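Guanine nucleotide exchange factor SRM1 (Saccharomyces cerevisiae, PDB 3OF7) promotes exchange of GDP for GTP on the small GTPases Gsp1 and Gsp2, binds chromatin and supports nuclear export of mRNA and ribosomes. Local coordinates at residues 32-37 and 444-449; 70-75 and 434-439; 78-83 and 158-163; 184-189 and 248-253. All coordinates share one frame; numbering follows the deposited sequence. Where two conformers were deposited one is given.

Interaction 1 (32-37 and 444-449)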
loop_
_atom_site.group_PDB
_atom_site.type_symbol
_atom_site.label_atom_id
_atom_site.label_comp_id
_atom_site.label_asym_id
_atom_site.label_seq_id
_atom_site.Cartn_x
_atom_site.Cartn_y
_atom_site.Cartn_z
ATOM N N PHE A 32 -12.098 -9.121 4.719
ATOM C CA PHE A 32 -13.022 -8.109 5.208
ATOM C C PHE A 32 -12.773 -6.795 4.487
ATOM O O PHE A 32 -11.626 -6.440 4.240
ATOM C CB PHE A 32 -12.821 -7.880 6.706
ATOM C CG PHE A 32 -13.002 -9.116 7.531
ATOM C CD1 PHE A 32 -14.265 -9.473 8.001
ATOM C CD2 PHE A 32 -11.917 -9.935 7.817
ATOM C CE1 PHE A 32 -14.441 -10.633 8.760
ATOM C CE2 PHE A 32 -12.084 -11.089 8.580
ATOM C CZ PHE A 32 -13.341 -11.436 9.051
ATOM N N CYS A 33 -13.849 -6.073 4.192
ATOM C CA CYS A 33 -13.767 -4.793 3.493
ATOM C C CYS A 33 -14.640 -3.769 4.201
ATOM O O CYS A 33 -15.706 -4.111 4.747
ATOM C CB CYS A 33 -14.246 -4.955 2.043
ATOM S SG CYS A 33 -13.279 -6.117 1.041
ATOM N N TRP A 34 -14.197 -2.516 4.199
ATOM C CA TRP A 34 -14.979 -1.439 4.814
ATOM C C TRP A 34 -14.541 -0.062 4.324
ATOM O O TRP A 34 -13.475 0.073 3.717
ATOM C CB TRP A 34 -14.918 -1.531 6.342
ATOM C CG TRP A 34 -13.565 -1.227 6.960
ATOM C CD1 TRP A 34 -13.152 -0.020 7.475
ATOM C CD2 TRP A 34 -12.471 -2.136 7.147
ATOM N NE1 TRP A 34 -11.868 -0.128 7.967
ATOM C CE2 TRP A 34 -11.430 -1.414 7.784
ATOM C CE3 TRP A 34 -12.266 -3.493 6.838
ATOM C CZ2 TRP A 34 -10.197 -2.000 8.113
ATOM C CZ3 TRP A 34 -11.042 -4.077 7.174
ATOM C CH2 TRP A 34 -10.021 -3.328 7.800
ATOM N N GLY A 35 -15.377 0.946 4.595
ATOM C CA GLY A 35 -15.142 2.325 4.157
ATOM C C GLY A 35 -16.154 2.715 3.091
ATOM O O GLY A 35 -17.319 2.319 3.157
ATOM N N THR A 36 -15.704 3.472 2.096
ATOM C CA THR A 36 -16.585 3.970 1.032
ATOM C C THR A 36 -16.239 3.318 -0.309
ATOM O O THR A 36 -15.067 3.235 -0.690
ATOM C CB THR A 36 -16.557 5.521 0.968
ATOM O OG1 THR A 36 -17.048 6.034 2.213
ATOM C CG2 THR A 36 -17.436 6.074 -0.173
ATOM N N GLY A 37 -17.271 2.845 -1.002
ATOM C CA GLY A 37 -17.098 2.122 -2.253
ATOM C C GLY A 37 -17.952 2.688 -3.371
ATOM O O GLY A 37 -18.559 1.933 -4.135
ATOM N N SER A 444 -10.608 0.256 3.185
ATOM C CA SER A 444 -9.569 -0.645 3.681
ATOM C C SER A 444 -9.983 -2.107 3.490
ATOM O O SER A 444 -11.171 -2.417 3.337
ATOM C CB SER A 444 -9.294 -0.373 5.161
ATOM O OG SER A 444 -9.084 1.009 5.399
ATOM N N VAL A 445 -8.993 -2.994 3.478
ATOM C CA VAL A 445 -9.222 -4.428 3.316
ATOM C C VAL A 445 -8.325 -5.149 4.313
ATOM O O VAL A 445 -7.182 -4.730 4.538
ATOM C CB VAL A 445 -8.877 -4.914 1.882
ATOM C CG1 VAL A 445 -9.115 -6.431 1.739
ATOM C CG2 VAL A 445 -9.676 -4.144 0.825
ATOM N N SER A 446 -8.841 -6.220 4.919
ATOM C CA SER A 446 -8.022 -7.069 5.776
ATOM C C SER A 446 -8.240 -8.554 5.470
ATOM O O SER A 446 -9.213 -8.944 4.821
ATOM C CB SER A 446 -8.286 -6.781 7.258
ATOM O OG SER A 446 -9.599 -7.181 7.602
ATOM N N GLY A 447 -7.306 -9.370 5.935
ATOM C CA GLY A 447 -7.413 -10.807 5.821
ATOM C C GLY A 447 -7.003 -11.393 7.148
ATOM O O GLY A 447 -5.968 -11.021 7.700
ATOM N N GLY A 448 -7.833 -12.289 7.675
ATOM C CA GLY A 448 -7.517 -12.947 8.926
ATOM C C GLY A 448 -8.074 -14.350 9.028
ATOM O O GLY A 448 -8.788 -14.821 8.138
ATOM N N VAL A 449 -7.741 -15.016 10.128
ATOM C CA VAL A 449 -8.265 -16.359 10.402
ATOM C C VAL A 449 -8.903 -16.372 11.788
ATOM O O VAL A 449 -8.429 -15.697 12.701
ATOM C CB VAL A 449 -7.172 -17.480 10.298
ATOM C CG1 VAL A 449 -6.747 -17.697 8.851
ATOM C CG2 VAL A 449 -5.953 -17.163 11.168
#
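Ser444 CB lies over one face of the Trp34 indole, 3.8 Å from the centroid of its six-membered ring, in a CH-pi contact displaced toward the rim. At the indole edge stands Ser446, with its OG 3.4 Å from Trp34 CZ3. The same OG lies 3.4 Å from Phe32 CB and approaches the Phe32 ring obliquely, set between the two aromatic side chains. Trp34 turns its ring over the partner strand because CG sits between the backbone N and the carbonyl carbon (chi1 69°). An alanine here would probably leave Ser444 CB without its aromatic cover and open a gap beside Ser446. Beneath the rings the strands run antiparallel: Phe32 pairs with Ser446, and Trp34 with Ser444, each through two backbone hydrogen bonds, with Ser446 N 2.9 Å from Phe32 O. Cys33 and Val445 form the non-hydrogen-bonded pair between them and share the other face, where Cys33 SG meets Val445 CG2 at 4.1 Å. Ser444 OG bonds to Ala408 O. Strand 30-34 lies between 56-58 and 443-450, and 432-439 completes the sheet, so N- and C-terminal parts of the RCC1-like domain meet in one propeller blade, a "Velcro" closure.

Interaction 2 (70-75 and 434-439)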
loop_
_atom_site.group_PDB
_atom_site.type_symbol
_atom_site.label_atom_id
_atom_site.label_comp_id
_atom_site.label_asym_id
_atom_site.label_seq_id
_atom_site.Cartn_x
_atom_site.Cartn_y
_atom_site.Cartn_z
ATOM N N ILE A 70 -4.959 -15.794 -0.426
ATOM C CA ILE A 70 -3.763 -15.788 0.423
ATOM C C ILE A 70 -2.920 -14.499 0.323
ATOM O O ILE A 70 -1.915 -14.358 1.017
ATOM C CB ILE A 70 -2.871 -17.033 0.150
ATOM C CG1 ILE A 70 -2.680 -17.262 -1.351
ATOM C CG2 ILE A 70 -3.509 -18.281 0.758
ATOM C CD1 ILE A 70 -1.570 -16.465 -1.991
ATOM N N SER A 71 -3.326 -13.569 -0.544
ATOM C CA SER A 71 -2.649 -12.262 -0.649
ATOM C C SER A 71 -3.597 -11.256 -1.264
ATOM O O SER A 71 -4.501 -11.620 -1.990
ATOM C CB SER A 71 -1.407 -12.344 -1.550
ATOM O OG SER A 71 -0.564 -11.200 -1.358
ATOM N N PHE A 72 -3.358 -9.985 -1.000
ATOM C CA PHE A 72 -4.058 -8.937 -1.741
ATOM C C PHE A 72 -3.256 -7.648 -1.758
ATOM O O PHE A 72 -2.383 -7.435 -0.917
ATOM C CB PHE A 72 -5.500 -8.728 -1.222
ATOM C CG PHE A 72 -5.582 -8.362 0.238
ATOM C CD1 PHE A 72 -5.385 -7.045 0.653
ATOM C CD2 PHE A 72 -5.855 -9.339 1.203
ATOM C CE1 PHE A 72 -5.454 -6.692 2.005
ATOM C CE2 PHE A 72 -5.938 -8.998 2.562
ATOM C CZ PHE A 72 -5.728 -7.666 2.961
ATOM N N ALA A 73 -3.537 -6.805 -2.748
ATOM C CA ALA A 73 -2.833 -5.539 -2.914
ATOM C C ALA A 73 -3.894 -4.501 -3.184
ATOM O O ALA A 73 -4.650 -4.619 -4.146
ATOM C CB ALA A 73 -1.829 -5.611 -4.084
ATOM N N VAL A 74 -3.970 -3.504 -2.308
ATOM C CA VAL A 74 -5.026 -2.495 -2.381
ATOM C C VAL A 74 -4.462 -1.238 -3.050
ATOM O O VAL A 74 -3.479 -0.677 -2.587
ATOM C CB VAL A 74 -5.580 -2.141 -0.983
ATOM C CG1 VAL A 74 -6.721 -1.124 -1.092
ATOM C CG2 VAL A 74 -6.050 -3.401 -0.242
ATOM N N GLY A 75 -5.091 -0.822 -4.144
ATOM C CA GLY A 75 -4.740 0.431 -4.816
ATOM C C GLY A 75 -5.715 1.545 -4.456
ATOM O O GLY A 75 -6.539 1.397 -3.550
ATOM N N ILE A 434 -5.912 -11.161 12.679
ATOM C CA ILE A 434 -5.717 -10.397 11.435
ATOM C C ILE A 434 -4.277 -10.593 10.956
ATOM O O ILE A 434 -3.332 -10.406 11.730
ATOM C CB ILE A 434 -6.042 -8.885 11.617
ATOM C CG1 ILE A 434 -7.521 -8.683 12.014
ATOM C CG2 ILE A 434 -5.699 -8.073 10.343
ATOM C CD1 ILE A 434 -8.544 -9.240 10.994
ATOM N N ILE A 435 -4.128 -10.976 9.690
ATOM C CA ILE A 435 -2.819 -11.351 9.133
ATOM C C ILE A 435 -2.306 -10.290 8.150
ATOM O O ILE A 435 -1.126 -9.900 8.204
ATOM C CB ILE A 435 -2.878 -12.749 8.440
ATOM C CG1 ILE A 435 -3.472 -13.825 9.365
ATOM C CG2 ILE A 435 -1.492 -13.193 7.925
ATOM C CD1 ILE A 435 -2.695 -14.047 10.643
ATOM N N LEU A 436 -3.187 -9.824 7.266
ATOM C CA LEU A 436 -2.811 -8.850 6.236
ATOM C C LEU A 436 -3.762 -7.663 6.255
ATOM O O LEU A 436 -4.945 -7.822 6.539
ATOM C CB LEU A 436 -2.827 -9.502 4.846
ATOM C CG LEU A 436 -1.889 -10.684 4.559
ATOM C CD1 LEU A 436 -2.200 -11.277 3.173
ATOM C CD2 LEU A 436 -0.410 -10.309 4.649
ATOM N N VAL A 437 -3.240 -6.471 5.975
ATOM C CA VAL A 437 -4.070 -5.278 5.833
ATOM C C VAL A 437 -3.600 -4.459 4.643
ATOM O O VAL A 437 -2.424 -4.503 4.296
ATOM C CB VAL A 437 -4.045 -4.370 7.088
ATOM C CG1 VAL A 437 -4.828 -5.008 8.230
ATOM C CG2 VAL A 437 -2.613 -4.039 7.511
ATOM N N GLY A 438 -4.524 -3.720 4.037
ATOM C CA GLY A 438 -4.214 -2.829 2.911
ATOM C C GLY A 438 -5.236 -1.713 2.899
ATOM O O GLY A 438 -6.337 -1.874 3.430
ATOM N N CYS A 439 -4.877 -0.577 2.313
ATOM C CA CYS A 439 -5.755 0.598 2.335
ATOM C C CYS A 439 -5.702 1.310 1.000
ATOM O O CYS A 439 -4.656 1.324 0.343
ATOM C CB CYS A 439 -5.313 1.586 3.421
ATOM S SG CYS A 439 -5.241 0.932 5.098
HETATM O O HOH W 1 -2.168 -5.157 1.267
HETATM O O HOH W 2 -2.418 0.880 -0.963
#
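Strands 70-74 and 434-439 run nearly parallel, 19° apart with their axes approaching to 6.1 Å, and they face each other without direct backbone pairing. Phe72 carries much of the contact. With CG between its backbone N and carbonyl carbon (chi1 58°), the ring reaches across edge first: CE1 stands 3.7 Å from Gly438 N, which lies near the ring plane, while CZ reaches the carbonyl of Leu436. Leu436 comes the other way, sliding past the ring with its CB 3.9 Å from Phe72 CE2, and its CD1 ends against Ile70 O and the Ser71 backbone. Farther along, Val74 CG1 presses on the backbone of Cys439, 3.4 Å from Cys439 C, and CG2 rests on Gly438. That glycine suits the close approach, since a CB on it would come within 2.6 Å of Val74 CG2. Water bridges two pairs of carbonyls across the gap: one molecule donates to Phe72 O (3.2 Å) and Val437 O (3.1 Å), and a second lies between Val74 O and Cys439 O. Each strand is an outermost member of its own sheet. Strand 69-74 is backed by 78-83, and 432-439 by 443-450, whose Val445 also touches Phe72 and Val74. The contact therefore joins the inner strands of two adjacent blades near the propeller centre.

Interaction 3 (78-83 and 158-163)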
loop_
_atom_site.group_PDB
_atom_site.type_symbol
_atom_site.label_atom_id
_atom_site.label_comp_id
_atom_site.label_asym_id
_atom_site.label_seq_id
_atom_site.Cartn_x
_atom_site.Cartn_y
_atom_site.Cartn_z
ATOM N N HIS A 78 -9.011 0.379 -6.739
ATOM C CA HIS A 78 -9.195 -1.043 -7.074
ATOM C C HIS A 78 -8.308 -1.931 -6.217
ATOM O O HIS A 78 -7.358 -1.449 -5.607
ATOM C CB HIS A 78 -8.959 -1.317 -8.563
ATOM C CG HIS A 78 -7.539 -1.124 -8.995
ATOM N ND1 HIS A 78 -6.707 -2.172 -9.327
ATOM C CD2 HIS A 78 -6.803 0.001 -9.143
ATOM C CE1 HIS A 78 -5.518 -1.699 -9.657
ATOM N NE2 HIS A 78 -5.550 -0.382 -9.553
ATOM N N THR A 79 -8.623 -3.220 -6.176
ATOM C CA THR A 79 -7.859 -4.184 -5.395
ATOM C C THR A 79 -7.605 -5.431 -6.219
ATOM O O THR A 79 -8.438 -5.828 -7.035
ATOM C CB THR A 79 -8.618 -4.583 -4.109
ATOM O OG1 THR A 79 -8.898 -3.404 -3.341
ATOM C CG2 THR A 79 -7.800 -5.576 -3.251
ATOM N N LEU A 80 -6.445 -6.034 -6.001
ATOM C CA LEU A 80 -6.121 -7.313 -6.597
ATOM C C LEU A 80 -5.954 -8.308 -5.465
ATOM O O LEU A 80 -5.433 -7.956 -4.419
ATOM C CB LEU A 80 -4.810 -7.210 -7.375
ATOM C CG LEU A 80 -4.704 -6.067 -8.389
ATOM C CD1 LEU A 80 -3.284 -6.025 -8.942
ATOM C CD2 LEU A 80 -5.741 -6.201 -9.523
ATOM N N ALA A 81 -6.390 -9.549 -5.684
ATOM C CA ALA A 81 -6.170 -10.615 -4.720
ATOM C C ALA A 81 -5.633 -11.874 -5.400
ATOM O O ALA A 81 -5.826 -12.077 -6.609
ATOM C CB ALA A 81 -7.457 -10.916 -3.932
ATOM N N LEU A 82 -4.935 -12.695 -4.621
ATOM C CA LEU A 82 -4.312 -13.907 -5.139
ATOM C C LEU A 82 -4.787 -15.112 -4.350
ATOM O O LEU A 82 -4.831 -15.069 -3.119
ATOM C CB LEU A 82 -2.791 -13.800 -5.017
ATOM C CG LEU A 82 -1.940 -14.850 -5.735
ATOM C CD1 LEU A 82 -2.065 -14.677 -7.230
ATOM C CD2 LEU A 82 -0.503 -14.699 -5.291
ATOM N N ASP A 83 -5.124 -16.188 -5.053
ATOM C CA ASP A 83 -5.547 -17.405 -4.381
ATOM C C ASP A 83 -4.467 -18.492 -4.383
ATOM O O ASP A 83 -3.362 -18.294 -4.909
ATOM C CB ASP A 83 -6.900 -17.913 -4.924
ATOM C CG ASP A 83 -6.843 -18.365 -6.381
ATOM O OD1 ASP A 83 -5.775 -18.825 -6.851
ATOM O OD2 ASP A 83 -7.901 -18.282 -7.048
ATOM N N ASN A 158 -4.607 3.551 -10.786
ATOM C CA ASN A 158 -5.113 3.234 -12.127
ATOM C C ASN A 158 -4.375 2.081 -12.846
ATOM O O ASN A 158 -4.750 1.703 -13.967
ATOM C CB ASN A 158 -5.056 4.505 -13.002
ATOM C CG ASN A 158 -5.760 5.703 -12.365
ATOM O OD1 ASN A 158 -5.120 6.692 -11.955
ATOM N ND2 ASN A 158 -7.079 5.620 -12.278
ATOM N N MET A 159 -3.330 1.539 -12.220
ATOM C CA MET A 159 -2.575 0.425 -12.818
ATOM C C MET A 159 -2.410 -0.760 -11.884
ATOM O O MET A 159 -2.555 -0.645 -10.666
ATOM C CB MET A 159 -1.252 0.856 -13.505
ATOM C CG MET A 159 -0.001 1.051 -12.657
ATOM S SD MET A 159 1.043 -0.329 -12.074
ATOM C CE MET A 159 1.792 -1.041 -13.547
ATOM N N SER A 160 -2.122 -1.904 -12.483
ATOM C CA SER A 160 -2.029 -3.154 -11.763
ATOM C C SER A 160 -0.780 -3.877 -12.220
ATOM O O SER A 160 -0.359 -3.733 -13.374
ATOM C CB SER A 160 -3.258 -4.001 -12.062
ATOM O OG SER A 160 -4.418 -3.411 -11.509
ATOM N N CYS A 161 -0.192 -4.648 -11.316
ATOM C CA CYS A 161 1.057 -5.340 -11.594
ATOM C C CYS A 161 1.112 -6.674 -10.866
ATOM O O CYS A 161 0.690 -6.775 -9.716
ATOM C CB CYS A 161 2.251 -4.469 -11.203
ATOM S SG CYS A 161 3.847 -5.121 -11.763
ATOM N N ALA A 162 1.613 -7.696 -11.557
ATOM C CA ALA A 162 1.852 -8.997 -10.943
ATOM C C ALA A 162 3.289 -9.406 -11.197
ATOM O O ALA A 162 3.751 -9.415 -12.354
ATOM C CB ALA A 162 0.889 -10.054 -11.500
ATOM N N LEU A 163 3.989 -9.729 -10.114
ATOM C CA LEU A 163 5.358 -10.210 -10.176
ATOM C C LEU A 163 5.381 -11.732 -10.075
ATOM O O LEU A 163 4.825 -12.301 -9.131
ATOM C CB LEU A 163 6.180 -9.604 -9.037
ATOM C CG LEU A 163 7.612 -10.118 -8.856
ATOM C CD1 LEU A 163 8.472 -9.819 -10.095
ATOM C CD2 LEU A 163 8.243 -9.545 -7.592
#
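His78, Ser160 and Leu80 bury the most surface where strand 78-83 faces strand 159-163, the two running almost parallel with axes 8.7 Å apart. His78 points its ring across the gap from a chi1 of 67°, CG lying between the backbone N and the carbonyl carbon. The imidazole thereby meets the other strand with its edge: NE2 donates to Met159 O at 3.2 Å, a weak bond bent to 121° at the hydrogen, although the carbonyl oxygen is in the ring plane. Next to this, Ser160 directs its side chain back toward the first strand, and its OG is hydrogen-bonded to Ala98 O. Leu80 packs on it with both methyls, CD1 at 3.7 Å from Ser160 CB and CD2 at 3.7 Å from Ser160 OG. The neighbouring strand 150-155 closes in from the same blade as 159-163, with Ala155 touching His78 and Leu153 touching Leu80. A leucine in place of His78 would probably leave Met159 O without this donor and lose this weak polar link between the blades. His78 is the histidine of a Gly-x-x-His-Thr pattern, as in RCC1 repeats, that starts at Gly75. The chemistry is that of a buried interface of mixed character between successive blades, an imidazole and a hydroxyl beside leucine methyls, in which one weak imidazole-to-carbonyl bond is consistent with a proton on NE2.

Interaction 4 (184-189 and 248-253)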
loop_
_atom_site.group_PDB
_atom_site.type_symbol
_atom_site.label_atom_id
_atom_site.label_comp_id
_atom_site.label_asym_id
_atom_site.label_seq_id
_atom_site.Cartn_x
_atom_site.Cartn_y
_atom_site.Cartn_z
ATOM N N PHE A 184 0.285 4.401 -20.606
ATOM C CA PHE A 184 0.713 3.160 -19.975
ATOM C C PHE A 184 2.163 2.829 -20.321
ATOM O O PHE A 184 3.010 2.726 -19.429
ATOM C CB PHE A 184 -0.245 2.023 -20.353
ATOM C CG PHE A 184 0.169 0.665 -19.832
ATOM C CD1 PHE A 184 -0.015 0.331 -18.490
ATOM C CD2 PHE A 184 0.715 -0.289 -20.698
ATOM C CE1 PHE A 184 0.358 -0.938 -18.007
ATOM C CE2 PHE A 184 1.092 -1.550 -20.231
ATOM C CZ PHE A 184 0.912 -1.880 -18.881
ATOM N N TYR A 185 2.455 2.660 -21.610
ATOM C CA TYR A 185 3.821 2.308 -22.016
ATOM C C TYR A 185 4.310 3.176 -23.179
ATOM O O TYR A 185 3.739 3.143 -24.263
ATOM C CB TYR A 185 3.909 0.823 -22.374
ATOM C CG TYR A 185 5.323 0.287 -22.415
ATOM C CD1 TYR A 185 6.014 0.193 -23.626
ATOM C CD2 TYR A 185 5.970 -0.131 -21.251
ATOM C CE1 TYR A 185 7.311 -0.296 -23.679
ATOM C CE2 TYR A 185 7.276 -0.636 -21.294
ATOM C CZ TYR A 185 7.937 -0.713 -22.521
ATOM O OH TYR A 185 9.222 -1.200 -22.594
ATOM N N GLN A 186 5.352 3.958 -22.917
ATOM C CA GLN A 186 5.912 4.897 -23.881
ATOM C C GLN A 186 4.800 5.643 -24.632
ATOM O O GLN A 186 3.838 6.110 -24.008
ATOM C CB GLN A 186 6.897 4.167 -24.815
ATOM C CG GLN A 186 8.061 3.546 -24.046
ATOM C CD GLN A 186 8.996 2.711 -24.905
ATOM O OE1 GLN A 186 8.597 2.153 -25.930
ATOM N NE2 GLN A 186 10.246 2.607 -24.474
ATOM N N ASP A 187 4.936 5.759 -25.952
ATOM C CA ASP A 187 3.885 6.362 -26.773
ATOM C C ASP A 187 3.162 5.262 -27.549
ATOM O O ASP A 187 2.519 5.514 -28.576
ATOM C CB ASP A 187 4.473 7.419 -27.718
ATOM C CG ASP A 187 3.499 8.541 -28.024
ATOM O OD1 ASP A 187 2.289 8.393 -27.748
ATOM N N LYS A 188 3.243 4.037 -27.034
ATOM C CA LYS A 188 2.699 2.875 -27.739
ATOM C C LYS A 188 1.349 2.386 -27.209
ATOM O O LYS A 188 0.492 1.971 -27.993
ATOM C CB LYS A 188 3.725 1.736 -27.750
ATOM C CG LYS A 188 5.120 2.169 -28.223
ATOM C CD LYS A 188 6.102 1.004 -28.240
ATOM N N ILE A 189 1.163 2.426 -25.885
ATOM C CA ILE A 189 -0.098 2.005 -25.273
ATOM C C ILE A 189 -0.568 3.098 -24.315
ATOM O O ILE A 189 0.181 3.516 -23.423
ATOM C CB ILE A 189 0.036 0.657 -24.486
ATOM C CG1 ILE A 189 0.604 -0.460 -25.373
ATOM C CG2 ILE A 189 -1.321 0.227 -23.912
ATOM C CD1 ILE A 189 1.299 -1.571 -24.591
ATOM N N THR A 248 9.915 8.299 -22.496
ATOM C CA THR A 248 10.613 7.605 -21.414
ATOM C C THR A 248 9.662 6.913 -20.418
ATOM O O THR A 248 10.062 6.602 -19.302
ATOM C CB THR A 248 11.570 8.544 -20.644
ATOM O OG1 THR A 248 10.817 9.520 -19.907
ATOM C CG2 THR A 248 12.560 9.252 -21.595
ATOM N N LEU A 249 8.423 6.672 -20.838
ATOM C CA LEU A 249 7.416 6.018 -19.990
ATOM C C LEU A 249 7.597 4.493 -20.005
ATOM O O LEU A 249 6.798 3.757 -20.592
ATOM C CB LEU A 249 5.994 6.435 -20.402
ATOM C CG LEU A 249 4.798 5.995 -19.542
ATOM C CD1 LEU A 249 4.856 6.649 -18.154
ATOM C CD2 LEU A 249 3.490 6.343 -20.225
ATOM N N ASP A 250 8.675 4.051 -19.365
ATOM C CA ASP A 250 8.990 2.628 -19.175
ATOM C C ASP A 250 9.942 2.512 -17.985
ATOM O O ASP A 250 10.638 3.482 -17.661
ATOM C CB ASP A 250 9.596 1.996 -20.442
ATOM C CG ASP A 250 10.850 2.701 -20.909
ATOM O OD1 ASP A 250 10.726 3.701 -21.640
ATOM O OD2 ASP A 250 11.958 2.256 -20.544
ATOM N N PRO A 251 9.987 1.335 -17.320
ATOM C CA PRO A 251 10.764 1.271 -16.073
ATOM C C PRO A 251 12.245 1.547 -16.302
ATOM O O PRO A 251 12.852 0.938 -17.178
ATOM C CB PRO A 251 10.542 -0.175 -15.582
ATOM C CG PRO A 251 9.249 -0.587 -16.216
ATOM C CD PRO A 251 9.272 0.075 -17.580
ATOM N N ARG A 252 12.800 2.467 -15.517
ATOM C CA ARG A 252 14.169 2.932 -15.690
ATOM C C ARG A 252 14.837 3.168 -14.347
ATOM O O ARG A 252 14.192 3.654 -13.413
ATOM C CB ARG A 252 14.186 4.235 -16.507
ATOM C CG ARG A 252 13.918 4.037 -17.990
ATOM C CD ARG A 252 13.638 5.359 -18.686
ATOM N NE ARG A 252 13.195 5.149 -20.059
ATOM C CZ ARG A 252 13.832 5.597 -21.136
ATOM N NH1 ARG A 252 14.944 6.309 -21.008
ATOM N NH2 ARG A 252 13.341 5.347 -22.339
ATOM N N PRO A 253 16.143 2.850 -14.248
ATOM C CA PRO A 253 16.877 3.150 -13.031
ATOM C C PRO A 253 17.194 4.641 -12.962
ATOM O O PRO A 253 16.906 5.380 -13.900
ATOM C CB PRO A 253 18.154 2.310 -13.176
ATOM C CG PRO A 253 18.381 2.246 -14.659
ATOM C CD PRO A 253 17.021 2.303 -15.305
#
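Gln186 and Asp250 are brought together by their first torsions: in Gln186 CG lies anti to the carbonyl carbon (chi1 -60°) and the chain continues extended, while in Asp250 CG sits between the backbone N and the carbonyl carbon (chi1 57°). The amide then stands almost perpendicular to the carboxylate, and Gln186 NE2 donates to Asp250 OD1 at 3.1 Å from above the carboxylate plane. Arg252 NH2 meets the syn lone pair of Asp250 OD1 at 3.2 Å, within the guanidinium plane, in a salt bridge. Two donors thus grip OD1, which would tend to favour the charged carboxylate and fix its rotation. Behind this pair the backbones join as well: Gln186 N gives a nearly straight bond of 2.7 Å to Leu249 O, a carbonyl presented by an inverse gamma turn centred on Leu249. The Tyr185 ring, with CG anti to its backbone N, has Leu249 O over one face and Asp250 CB close to its CE2, at 3.6 Å. Leu249 rests its CG and CD2 on the Phe184 carbonyl, CG lying 3.7 Å from Phe184 O. Trp228 touches Tyr185 and Pro251 and meets Phe184 edge-to-face, and Trp196 also packs edge-to-face with Tyr185. The 184-189 loop folds on itself, Tyr185 O accepting from both Lys188 N and Ile189 N. This is a loop-to-loop contact between RCC1 repeats 3 and 4 of the propeller, in which 184-189 follows strand 180-183, while residues 248-251 lead into the short, weakly bonded edge strand 252-253.

Interactions 1, 2 and 3 follow one another through neighbouring sheets: centres of 1 and 2 are about 8 Å apart and those of 2 and 3 about 11 Å. Strands 443-450 and 432-439 are neighbours in one sheet, linking interactions 1 and 2, while 69-74 and 78-83 are neighbours in the next, linking 2 and 3. Interaction 1 joins residues from near the two ends of the domain, and the other three are nested within its loop; 3 closes before 4 opens. Interaction 4 lies apart, its centre about 19 Å from that of 3 and 33 Å from that of 1, across the chain's centre. Together they describe ring closure, blade-to-blade packing and loop contact in the RCC1 propeller.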